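Local coordinates for glycoside hydrolase family protein (Novosphingobium sp. PP1Y, PDB 6Q2F) that probably hydrolyses terminal alpha-L-rhamnose residues from rhamnosylated compounds, as an alpha-L-rhamnosidase of a glycoside hydrolase family, at residues 1100-1105 and 1119-1124; 703-708 and 1096-1101. All blocks are in the same frame, centred on the assembly; numbering follows the deposited sequence.

Interaction 1 of 2, residues 1100-1105 and 1119-1124; sequences NRLIGD and PTYRAD
Tyr1121 lies against one side of the short helix 1099-1105 and is met by two successive aliphatic residues, Leu1102 and Ile1103. Its CG stands anti to the carbonyl carbon (chi1 -65°), and chi2 of -87° sets the ring across the CA-CB bond, so that the CD2-CE2 edge is offered to Leu1102. There Leu1102 CD1 comes within 3.9 Å of Tyr1121 CE2, close to the ring plane and so at the edge. Ile1103 approaches the root of the same side chain, its CG1 3.7 Å from Tyr1121 CB. Leu1102 CG and Ile1103 CG1 both lie anti to the carbonyl carbon, beside the backbone N, and each chain runs on extended to CD1. The two methyls of Leu1102 straddle Thr1120 OG1, CD1 and CD2 each 3.7 Å from that oxygen; Thr1120 holds OG1 in the crowded position between N and the carbonyl carbon (chi1 63°), and the two side chains cross nearly at right angles. The other branch of Ile1103, CG2, anti to the backbone N, lies 4.1 Å from Ala1123 O. Contact across the segments is thus by van der Waals packing, while charges pair locally: Arg1101 NH2 with Asp1105 OD1 along the helix, Arg1122 NH2 with Asp1124 OD2 (2.7 Å) in the loop. Within the galactose-binding-like region, the contact joins helix 1099-1105, which follows strand 1086-1095, to the irregular loop between strands 1115-1116 and 1131-1140; Tyr1121 OH reaches beyond it to hydrogen-bond Pro652 O, in the loop between strand 642-649 and helix 657-670.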
loop_
_atom_site.group_PDB
_atom_site.type_symbol
_atom_site.label_atom_id
_atom_site.label_comp_id
_atom_site.label_asym_id
_atom_site.label_seq_id
_atom_site.Cartn_x
_atom_site.Cartn_y
_atom_site.Cartn_z
ATOM N N ASN A 1100 -22.707 -21.829 -6.508
ATOM C CA ASN A 1100 -23.985 -22.526 -6.479
ATOM C C ASN A 1100 -23.815 -23.963 -6.003
ATOM O O ASN A 1100 -24.641 -24.467 -5.240
ATOM C CB ASN A 1100 -24.639 -22.482 -7.867
ATOM C CG ASN A 1100 -25.204 -21.106 -8.222
ATOM O OD1 ASN A 1100 -25.137 -20.166 -7.427
ATOM N ND2 ASN A 1100 -25.769 -20.987 -9.425
ATOM N N ARG A 1101 -22.758 -24.646 -6.450
ATOM C CA ARG A 1101 -22.496 -26.005 -5.973
ATOM C C ARG A 1101 -22.101 -26.017 -4.502
ATOM O O ARG A 1101 -22.330 -27.014 -3.809
ATOM C CB ARG A 1101 -21.395 -26.659 -6.810
ATOM C CG ARG A 1101 -21.228 -28.146 -6.549
ATOM C CD ARG A 1101 -22.549 -28.888 -6.862
ATOM N NE ARG A 1101 -23.307 -29.227 -5.663
ATOM C CZ ARG A 1101 -24.408 -29.976 -5.655
ATOM N NH1 ARG A 1101 -24.885 -30.472 -6.783
ATOM N NH2 ARG A 1101 -25.028 -30.240 -4.513
ATOM N N LEU A 1102 -21.479 -24.938 -4.027
ATOM C CA LEU A 1102 -21.206 -24.806 -2.603
ATOM C C LEU A 1102 -22.506 -24.670 -1.827
ATOM O O LEU A 1102 -22.715 -25.351 -0.819
ATOM C CB LEU A 1102 -20.299 -23.597 -2.348
ATOM C CG LEU A 1102 -18.823 -23.689 -2.741
ATOM C CD1 LEU A 1102 -18.187 -22.308 -2.701
ATOM C CD2 LEU A 1102 -18.091 -24.633 -1.778
ATOM N N ILE A 1103 -23.391 -23.781 -2.283
ATOM C CA ILE A 1103 -24.705 -23.681 -1.658
ATOM C C ILE A 1103 -25.444 -25.007 -1.758
ATOM O O ILE A 1103 -26.022 -25.487 -0.777
ATOM C CB ILE A 1103 -25.496 -22.530 -2.292
ATOM C CG1 ILE A 1103 -24.759 -21.216 -2.022
ATOM C CG2 ILE A 1103 -26.923 -22.535 -1.754
ATOM C CD1 ILE A 1103 -25.259 -20.061 -2.855
ATOM N N GLY A 1104 -25.402 -25.639 -2.932
ATOM C CA GLY A 1104 -26.089 -26.908 -3.107
ATOM C C GLY A 1104 -25.633 -27.966 -2.124
ATOM O O GLY A 1104 -26.409 -28.842 -1.745
ATOM N N ASP A 1105 -24.376 -27.888 -1.678
ATOM C CA ASP A 1105 -23.847 -28.883 -0.751
ATOM C C ASP A 1105 -24.308 -28.658 0.678
ATOM O O ASP A 1105 -24.149 -29.555 1.512
ATOM C CB ASP A 1105 -22.323 -28.908 -0.804
ATOM C CG ASP A 1105 -21.799 -29.797 -1.911
ATOM O OD1 ASP A 1105 -22.610 -30.272 -2.728
ATOM O OD2 ASP A 1105 -20.571 -30.007 -1.969
ATOM N N PRO A 1119 -16.499 -23.492 6.355
ATOM C CA PRO A 1119 -17.758 -23.354 5.614
ATOM C C PRO A 1119 -17.820 -22.019 4.887
ATOM O O PRO A 1119 -17.231 -21.022 5.308
ATOM C CB PRO A 1119 -18.838 -23.469 6.698
ATOM C CG PRO A 1119 -18.134 -23.138 7.977
ATOM C CD PRO A 1119 -16.720 -23.603 7.809
ATOM N N THR A 1120 -18.516 -22.022 3.754
ATOM C CA THR A 1120 -18.551 -20.862 2.874
ATOM C C THR A 1120 -19.924 -20.213 2.813
ATOM O O THR A 1120 -20.048 -19.004 3.020
ATOM C CB THR A 1120 -18.095 -21.256 1.456
ATOM O OG1 THR A 1120 -19.012 -22.208 0.909
ATOM C CG2 THR A 1120 -16.692 -21.874 1.478
ATOM N N TYR A 1121 -20.970 -20.984 2.542
ATOM C CA TYR A 1121 -22.304 -20.425 2.408
ATOM C C TYR A 1121 -23.295 -21.193 3.258
ATOM O O TYR A 1121 -23.146 -22.393 3.486
ATOM C CB TYR A 1121 -22.768 -20.426 0.943
ATOM C CG TYR A 1121 -21.927 -19.524 0.088
ATOM C CD1 TYR A 1121 -22.233 -18.181 -0.038
ATOM C CD2 TYR A 1121 -20.802 -20.009 -0.571
ATOM C CE1 TYR A 1121 -21.451 -17.344 -0.809
ATOM C CE2 TYR A 1121 -20.016 -19.183 -1.338
ATOM C CZ TYR A 1121 -20.346 -17.849 -1.455
ATOM O OH TYR A 1121 -19.563 -17.015 -2.220
ATOM N N ARG A 1122 -24.307 -20.474 3.726
ATOM C CA ARG A 1122 -25.470 -21.087 4.343
ATOM C C ARG A 1122 -26.402 -21.621 3.265
ATOM O O ARG A 1122 -26.395 -21.153 2.125
ATOM C CB ARG A 1122 -26.211 -20.073 5.215
ATOM C CG ARG A 1122 -25.324 -19.291 6.160
ATOM C CD ARG A 1122 -25.846 -17.868 6.336
ATOM N NE ARG A 1122 -27.297 -17.851 6.505
ATOM C CZ ARG A 1122 -27.918 -18.132 7.647
ATOM N NH1 ARG A 1122 -27.214 -18.446 8.730
ATOM N NH2 ARG A 1122 -29.245 -18.097 7.711
ATOM N N ALA A 1123 -27.212 -22.612 3.633
ATOM C CA ALA A 1123 -28.201 -23.124 2.695
ATOM C C ALA A 1123 -29.175 -22.040 2.255
ATOM O O ALA A 1123 -29.796 -22.177 1.199
ATOM C CB ALA A 1123 -28.952 -24.306 3.319
ATOM N N ASP A 1124 -29.305 -20.968 3.051
ATOM C CA ASP A 1124 -30.105 -19.804 2.672
ATOM C C ASP A 1124 -29.615 -19.167 1.382
ATOM O O ASP A 1124 -30.417 -18.610 0.624
ATOM C CB ASP A 1124 -30.038 -18.715 3.745
ATOM C CG ASP A 1124 -30.427 -19.194 5.096
ATOM O OD1 ASP A 1124 -29.986 -20.295 5.497
ATOM O OD2 ASP A 1124 -31.155 -18.435 5.766
#

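Interaction 2 of 2, residues 703-708 and 1096-1101; sequences RQESWA and NTWVNR
Trp1098 lays one face of its indole under Ser706 CB, which sits 3.7 Å from the centroid of the five-membered ring and 15° off its normal, a CH-pi contact. The serine opens the central pair of a type I beta turn, Glu705 to Ala708, closed by Ala708 N on Glu705 O; this turn, from the alpha-L-rhamnosidase region, meets the galactose-binding-like region just before its helix 1099-1105. Trp1098 NE1, at the edge of the indole, donates to Gln704 O at 2.8 Å, which helps to set the ring's rotation. That bond is nearly straight, 163° at the hydrogen, and lies in the carbonyl plane as well as close to the ring plane. Ser706 turns OG into the crowded position between N and the carbonyl carbon (chi1 45°), from which it donates to a lone pair of Asn1096 O at 2.7 Å. One small residue therefore both lies over the ring face and bonds the backbone ahead of it. Glu705 runs CG anti to the backbone N and then bends at chi2, folding its carboxylate back so that OE1 accepts from Ser706 N through its anti lone pair. The same oxygen passes 3.5 Å from Trp1098 CD1, while Glu705 CG lies over one face of Trp707. Trp707, also with CG in the crowded position, brings the edge of its indole near Asn1096 O and sends NE1 to Phe655 O. All the touching residues are buried. The side-chain amide of Asn1096 is held from its own region, ND2 by Phe1025 O and OD1 by Gly1027 N. Thr1097 marks the way into the helix with a weak capping bond, its OG1 accepting from Val1099 N at 3.3 Å.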
loop_
_atom_site.group_PDB
_atom_site.type_symbol
_atom_site.label_atom_id
_atom_site.label_comp_id
_atom_site.label_asym_id
_atom_site.label_seq_id
_atom_site.Cartn_x
_atom_site.Cartn_y
_atom_site.Cartn_z
ATOM N N ARG A 703 -5.964 -23.764 -10.405
ATOM C CA ARG A 703 -6.477 -24.737 -11.365
ATOM C C ARG A 703 -7.750 -25.422 -10.902
ATOM O O ARG A 703 -8.410 -26.087 -11.718
ATOM C CB ARG A 703 -5.418 -25.788 -11.659
ATOM C CG ARG A 703 -4.923 -26.593 -10.444
ATOM C CD ARG A 703 -3.873 -27.538 -10.940
ATOM N NE ARG A 703 -3.170 -28.225 -9.862
ATOM C CZ ARG A 703 -3.498 -29.443 -9.464
ATOM N NH1 ARG A 703 -4.514 -30.060 -10.063
ATOM N NH2 ARG A 703 -2.833 -30.023 -8.473
ATOM N N GLN A 704 -8.101 -25.296 -9.626
ATOM C CA GLN A 704 -9.361 -25.805 -9.106
ATOM C C GLN A 704 -10.516 -24.821 -9.277
ATOM O O GLN A 704 -11.668 -25.205 -9.060
ATOM C CB GLN A 704 -9.207 -26.156 -7.614
ATOM C CG GLN A 704 -8.151 -27.222 -7.295
ATOM C CD GLN A 704 -8.529 -28.614 -7.775
ATOM O OE1 GLN A 704 -8.884 -28.822 -8.927
ATOM N NE2 GLN A 704 -8.437 -29.579 -6.880
ATOM N N GLU A 705 -10.247 -23.551 -9.625
ATOM C CA GLU A 705 -11.347 -22.627 -9.897
ATOM C C GLU A 705 -12.287 -23.235 -10.936
ATOM O O GLU A 705 -11.851 -23.944 -11.845
ATOM C CB GLU A 705 -10.794 -21.270 -10.368
ATOM C CG GLU A 705 -11.833 -20.155 -10.644
ATOM C CD GLU A 705 -12.743 -19.837 -9.459
ATOM O OE1 GLU A 705 -13.685 -20.617 -9.196
ATOM O OE2 GLU A 705 -12.543 -18.798 -8.798
ATOM N N SER A 706 -13.589 -22.981 -10.782
ATOM C CA SER A 706 -14.569 -23.629 -11.656
ATOM C C SER A 706 -14.353 -23.244 -13.118
ATOM O O SER A 706 -14.429 -24.092 -14.014
ATOM C CB SER A 706 -15.994 -23.286 -11.211
ATOM O OG SER A 706 -16.124 -21.909 -10.924
ATOM N N TRP A 707 -14.043 -21.975 -13.377
ATOM C CA TRP A 707 -13.791 -21.504 -14.732
ATOM C C TRP A 707 -12.303 -21.496 -15.078
ATOM O O TRP A 707 -11.898 -20.820 -16.035
ATOM C CB TRP A 707 -14.397 -20.109 -14.920
ATOM C CG TRP A 707 -14.069 -19.142 -13.811
ATOM C CD1 TRP A 707 -14.719 -19.021 -12.613
ATOM C CD2 TRP A 707 -13.030 -18.151 -13.805
ATOM N NE1 TRP A 707 -14.139 -18.022 -11.855
ATOM C CE2 TRP A 707 -13.105 -17.470 -12.567
ATOM C CE3 TRP A 707 -12.055 -17.764 -14.728
ATOM C CZ2 TRP A 707 -12.231 -16.424 -12.225
ATOM C CZ3 TRP A 707 -11.194 -16.730 -14.392
ATOM C CH2 TRP A 707 -11.285 -16.070 -13.141
ATOM N N ALA A 708 -11.491 -22.248 -14.329
ATOM C CA ALA A 708 -10.041 -22.151 -14.475
ATOM C C ALA A 708 -9.586 -22.527 -15.879
ATOM O O ALA A 708 -8.673 -21.901 -16.430
ATOM C CB ALA A 708 -9.350 -23.037 -13.450
ATOM N N ASN A 1096 -19.468 -21.046 -14.866
ATOM C CA ASN A 1096 -19.905 -20.180 -13.777
ATOM C C ASN A 1096 -18.921 -20.337 -12.615
ATOM O O ASN A 1096 -17.863 -20.948 -12.766
ATOM C CB ASN A 1096 -21.340 -20.504 -13.367
ATOM C CG ASN A 1096 -21.494 -21.932 -12.889
ATOM O OD1 ASN A 1096 -20.625 -22.774 -13.136
ATOM N ND2 ASN A 1096 -22.610 -22.221 -12.216
ATOM N N THR A 1097 -19.276 -19.780 -11.458
ATOM C CA THR A 1097 -18.455 -19.885 -10.257
ATOM C C THR A 1097 -18.842 -21.124 -9.444
ATOM O O THR A 1097 -19.848 -21.787 -9.703
ATOM C CB THR A 1097 -18.605 -18.648 -9.371
ATOM O OG1 THR A 1097 -19.954 -18.577 -8.887
ATOM C CG2 THR A 1097 -18.244 -17.356 -10.133
ATOM N N TRP A 1098 -18.024 -21.420 -8.429
ATOM C CA TRP A 1098 -18.317 -22.506 -7.497
ATOM C C TRP A 1098 -19.449 -22.197 -6.536
ATOM O O TRP A 1098 -19.814 -23.086 -5.758
ATOM C CB TRP A 1098 -17.085 -22.844 -6.656
ATOM C CG TRP A 1098 -16.164 -23.796 -7.305
ATOM C CD1 TRP A 1098 -14.898 -23.529 -7.788
ATOM C CD2 TRP A 1098 -16.415 -25.180 -7.565
ATOM N NE1 TRP A 1098 -14.353 -24.681 -8.321
ATOM C CE2 TRP A 1098 -15.260 -25.707 -8.188
ATOM C CE3 TRP A 1098 -17.498 -26.036 -7.310
ATOM C CZ2 TRP A 1098 -15.168 -27.050 -8.582
ATOM C CZ3 TRP A 1098 -17.398 -27.374 -7.694
ATOM C CH2 TRP A 1098 -16.243 -27.865 -8.324
ATOM N N VAL A 1099 -19.998 -20.982 -6.560
ATOM C CA VAL A 1099 -20.898 -20.544 -5.492
ATOM C C VAL A 1099 -22.098 -21.483 -5.372
ATOM O O VAL A 1099 -22.487 -21.893 -4.269
ATOM C CB VAL A 1099 -21.340 -19.089 -5.738
ATOM C CG1 VAL A 1099 -22.481 -18.692 -4.809
ATOM C CG2 VAL A 1099 -20.159 -18.149 -5.571
ATOM N N ASN A 1100 -22.707 -21.829 -6.508
ATOM C CA ASN A 1100 -23.985 -22.526 -6.479
ATOM C C ASN A 1100 -23.815 -23.963 -6.003
ATOM O O ASN A 1100 -24.641 -24.467 -5.240
ATOM C CB ASN A 1100 -24.639 -22.482 -7.867
ATOM C CG ASN A 1100 -25.204 -21.106 -8.222
ATOM O OD1 ASN A 1100 -25.137 -20.166 -7.427
ATOM N ND2 ASN A 1100 -25.769 -20.987 -9.425
ATOM N N ARG A 1101 -22.758 -24.646 -6.450
ATOM C CA ARG A 1101 -22.496 -26.005 -5.973
ATOM C C ARG A 1101 -22.101 -26.017 -4.502
ATOM O O ARG A 1101 -22.330 -27.014 -3.809
ATOM C CB ARG A 1101 -21.395 -26.659 -6.810
ATOM C CG ARG A 1101 -21.228 -28.146 -6.549
ATOM C CD ARG A 1101 -22.549 -28.888 -6.862
ATOM N NE ARG A 1101 -23.307 -29.227 -5.663
ATOM C CZ ARG A 1101 -24.408 -29.976 -5.655
ATOM N NH1 ARG A 1101 -24.885 -30.472 -6.783
ATOM N NH2 ARG A 1101 -25.028 -30.240 -4.513
#

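Both contacts use helix 1099-1105: interaction 2 meets the residues leading into it, interaction 1 its later part; the ranges share Asn1100 and Arg1101, which make no contact across either pair of segments. Their centres are about 13 Å apart, and they touch where Tyr1121 OH packs on Val1099 CG2. Interaction 2 is wholly buried, joins regions far apart in sequence and relies on directed hydrogen bonds to backbone carbonyls. Interaction 1 is partly buried, lies within the galactose-binding-like region and is made by van der Waals packing, largely of aliphatic side chains. Both converge on the loop between strand 642-649 and helix 657-670, to which each sends a hydrogen bond from an aromatic side chain.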